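FdhC (Acinetobacter nosocomialis, PDB 5KTC) probably transfers a 3-hydroxybutanoyl group from coenzyme A to the amino group of a dTDP-linked 3-amino-3,6-dideoxy-D-galactose, as a GNAT-type sugar N-acyltransferase. Local coordinates at residues E63-I68 against T79-D84. Sequence-based numbering, arbitrary orientation.
With FUH ([[(2~{R},3~{S},5~{R})-5-[5-methyl-2,4-bis(oxidanylidene)pyrimidin-1-yl]-3-oxidanyl-oxolan-2-yl]methoxy-oxidanyl-phosphoryl] [(2~{R},3~{R},4~{S},5~{R},6~{R})-6-methyl-3,5-bis(oxidanyl)-4-[[(3~{R})-3-oxidanylbutanoyl]amino]oxan-2-yl] hydrogen phosphate), chain C.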
# COMPACT_ATOMS: atom_id res chain seq x y z
N GLU A 63 3.48 0.51 13.14
CA GLU A 63 3.79 0.81 11.72
C GLU A 63 4.28 -0.43 11.04
O GLU A 63 5.09 -1.15 11.62
CB GLU A 63 4.88 1.88 11.60
CG GLU A 63 5.02 2.52 10.23
CD GLU A 63 5.77 3.85 10.23
OE1 GLU A 63 6.56 4.13 9.32
OE2 GLU A 63 5.48 4.67 11.13
N TYR A 64 3.80 -0.68 9.81
CA TYR A 64 4.21 -1.80 9.00
C TYR A 64 4.48 -1.33 7.60
O TYR A 64 3.59 -0.75 6.96
CB TYR A 64 3.11 -2.86 8.99
CG TYR A 64 2.82 -3.37 10.37
CD1 TYR A 64 3.71 -4.24 11.02
CD2 TYR A 64 1.72 -2.94 11.08
CE1 TYR A 64 3.47 -4.65 12.33
CE2 TYR A 64 1.47 -3.39 12.39
CZ TYR A 64 2.36 -4.24 13.01
OH TYR A 64 2.16 -4.69 14.31
N TYR A 65 5.68 -1.56 7.14
CA TYR A 65 6.21 -1.03 5.88
C TYR A 65 6.70 -2.20 5.07
O TYR A 65 7.41 -3.04 5.62
CB TYR A 65 7.38 -0.14 6.20
CG TYR A 65 7.99 0.71 5.15
CD1 TYR A 65 7.39 0.95 3.93
CD2 TYR A 65 9.19 1.35 5.41
CE1 TYR A 65 7.98 1.80 3.00
CE2 TYR A 65 9.79 2.20 4.49
CZ TYR A 65 9.18 2.43 3.28
OH TYR A 65 9.78 3.29 2.31
N PHE A 66 6.27 -2.30 3.81
CA PHE A 66 6.50 -3.45 2.95
C PHE A 66 7.18 -3.10 1.63
O PHE A 66 6.93 -2.05 1.05
CB PHE A 66 5.17 -4.16 2.60
CG PHE A 66 4.39 -4.62 3.80
CD1 PHE A 66 3.55 -3.77 4.45
CD2 PHE A 66 4.46 -5.92 4.23
CE1 PHE A 66 2.83 -4.14 5.56
CE2 PHE A 66 3.77 -6.35 5.34
CZ PHE A 66 2.93 -5.46 6.02
N ILE A 67 8.04 -4.01 1.19
CA ILE A 67 8.47 -4.05 -0.20
C ILE A 67 7.42 -4.90 -0.96
O ILE A 67 6.98 -5.91 -0.43
CB ILE A 67 9.84 -4.71 -0.38
CG1 ILE A 67 10.88 -4.05 0.51
CG2 ILE A 67 10.23 -4.70 -1.84
CD1 ILE A 67 11.11 -2.56 0.25
N ILE A 68 7.06 -4.41 -2.14
CA ILE A 68 6.18 -5.08 -3.06
C ILE A 68 7.08 -5.80 -4.06
O ILE A 68 7.98 -5.17 -4.64
CB ILE A 68 5.25 -4.12 -3.80
CG1 ILE A 68 4.42 -3.23 -2.84
CG2 ILE A 68 4.34 -4.95 -4.71
CD1 ILE A 68 3.64 -2.13 -3.56
N THR A 79 6.86 -0.09 -2.96
CA THR A 79 6.71 0.02 -1.56
C THR A 79 5.29 0.29 -1.18
O THR A 79 4.49 0.83 -1.98
CB THR A 79 7.56 1.16 -0.96
OG1 THR A 79 7.19 2.43 -1.53
CG2 THR A 79 8.98 0.86 -1.19
N VAL A 80 4.95 -0.03 0.07
CA VAL A 80 3.68 0.46 0.62
C VAL A 80 3.73 0.40 2.11
O VAL A 80 4.47 -0.43 2.66
CB VAL A 80 2.44 -0.30 0.03
CG1 VAL A 80 2.38 -1.74 0.57
CG2 VAL A 80 1.14 0.46 0.29
N ARG A 81 2.98 1.26 2.75
CA ARG A 81 3.07 1.40 4.25
C ARG A 81 1.75 1.64 4.92
O ARG A 81 0.93 2.40 4.41
CB ARG A 81 4.00 2.57 4.57
CG ARG A 81 4.49 2.72 5.99
CD ARG A 81 5.73 3.64 6.08
NE ARG A 81 5.40 4.98 5.64
CZ ARG A 81 5.29 6.14 6.33
NH1 ARG A 81 5.58 6.29 7.62
NH2 ARG A 81 4.91 7.20 5.64
N LEU A 82 1.57 1.01 6.09
CA LEU A 82 0.52 1.27 7.04
C LEU A 82 1.09 1.94 8.26
O LEU A 82 2.09 1.50 8.79
CB LEU A 82 -0.17 0.00 7.52
CG LEU A 82 -1.01 -0.70 6.46
CD1 LEU A 82 -0.13 -1.31 5.37
CD2 LEU A 82 -1.81 -1.74 7.16
N TYR A 83 0.48 3.04 8.66
CA TYR A 83 1.10 3.92 9.67
C TYR A 83 0.01 4.81 10.33
O TYR A 83 -1.15 4.89 9.89
CB TYR A 83 2.26 4.73 8.98
CG TYR A 83 1.83 5.78 7.95
CD1 TYR A 83 1.41 5.42 6.69
CD2 TYR A 83 1.87 7.19 8.24
CE1 TYR A 83 1.03 6.37 5.76
CE2 TYR A 83 1.53 8.15 7.30
CZ TYR A 83 1.07 7.76 6.06
OH TYR A 83 0.75 8.67 5.08
N ASP A 84 0.40 5.45 11.44
CA ASP A 84 -0.38 6.49 12.09
C ASP A 84 -1.75 6.00 12.52
O ASP A 84 -2.78 6.39 11.95
CB ASP A 84 -0.50 7.70 11.15
CG ASP A 84 -1.02 8.97 11.85
OD1 ASP A 84 -1.04 9.01 13.10
OD2 ASP A 84 -1.33 9.94 11.10
O1 FUH C . 0.71 7.16 -0.80
C1 FUH C . -0.20 7.86 -0.37
C2 FUH C . -1.62 7.39 -0.28
C3 FUH C . -1.92 6.28 -1.25
O2 FUH C . -2.39 6.79 -2.52
C4 FUH C . -3.02 5.40 -0.71
N1 FUH C . 0.02 9.15 0.10
C5 FUH C . 1.39 9.60 0.38
C6 FUH C . 1.64 11.02 -0.17
O3 FUH C . 0.69 11.84 0.37
C7 FUH C . 2.96 11.61 0.26
C8 FUH C . 3.11 13.13 -0.04
O4 FUH C . 3.14 11.46 1.67
C9 FUH C . 1.62 9.60 1.88
O5 FUH C . 1.61 8.27 2.43
C10 FUH C . 2.97 10.13 2.19
O6 FUH C . 3.91 9.25 1.59
P1 FUH C . 5.44 9.31 1.93
O7 FUH C . 6.15 10.37 1.17
O8 FUH C . 5.95 7.92 1.56
O9 FUH C . 5.68 9.32 3.51
P2 FUH C . 5.68 10.51 4.58
O10 FUH C . 4.78 10.08 5.69
O11 FUH C . 5.23 11.76 3.85
O12 FUH C . 7.20 10.47 4.97
C11 FUH C . 7.62 10.99 6.24
C12 FUH C . 9.04 11.48 6.11
C13 FUH C . 9.28 12.34 4.85
O13 FUH C . 10.24 13.38 5.09
C14 FUH C . 9.92 11.40 3.84
C15 FUH C . 10.67 10.46 4.76
O14 FUH C . 9.93 10.36 6.00
N2 FUH C . 10.78 9.05 4.32
C16 FUH C . 9.67 8.26 4.22
C17 FUH C . 9.80 6.92 3.87
C18 FUH C . 8.60 6.00 3.76
C19 FUH C . 11.12 6.44 3.60
O15 FUH C . 11.29 5.18 3.32
N3 FUH C . 12.19 7.24 3.71
C20 FUH C . 12.01 8.50 4.10
O16 FUH C . 13.07 9.29 4.18
O HOH W 1 3.04 4.92 12.42
O HOH W 2 8.75 4.46 -0.11
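E63-I68 and T79-D84 pair as the antiparallel strands of a beta hairpin in the GNAT sheet, between strands 11-15 and 91-99. Four backbone bonds hold the register: Y64 and L82 bond reciprocally, as do F66 and V80, with F66 N to V80 O at 2.8 Å. On one side of the sheet Y64, F66, V80 and L82 form a largely apolar face, their bulk suited to burial; F66 CE1 rests 4.1 Å from L82 CD1 and F4 meets the F66 ring edge-to-face. The other face, carrying E63, Y65, T79, R81 and Y83, binds the dTDP-sugar product. R81 suits its place because its long chain ends in a flat guanidinium with several N-H donors. Its CG, anti to the backbone N (chi1 -167°), lies near Y65 CD1, and CD beyond it sits over the ring face, 4.0 Å from the Y65 centroid, in a CH-pi contact. R81 NH1 makes a nearly straight salt bridge of 2.9 Å to E63 OE1, approaching from above the carboxylate plane; R57 NE forms a salt bridge with E63 OE2. R81 NH2, over the centre of the Y83 ring, donates to phosphate oxygen O10 at 2.9 Å, and NE is hydrogen-bonded to S96 OG. Y65 OH donates to thymine O15 at 2.6 Å, and a water links that hydroxyl to T79 OG1, itself bonded to S96 O. Y83 OH bonds sugar hydroxyl O5 at 2.8 Å. Base, diphosphate and sugar are thus each read by a different side chain, and E63 probably steadies the positive charge R81 offers the diphosphate.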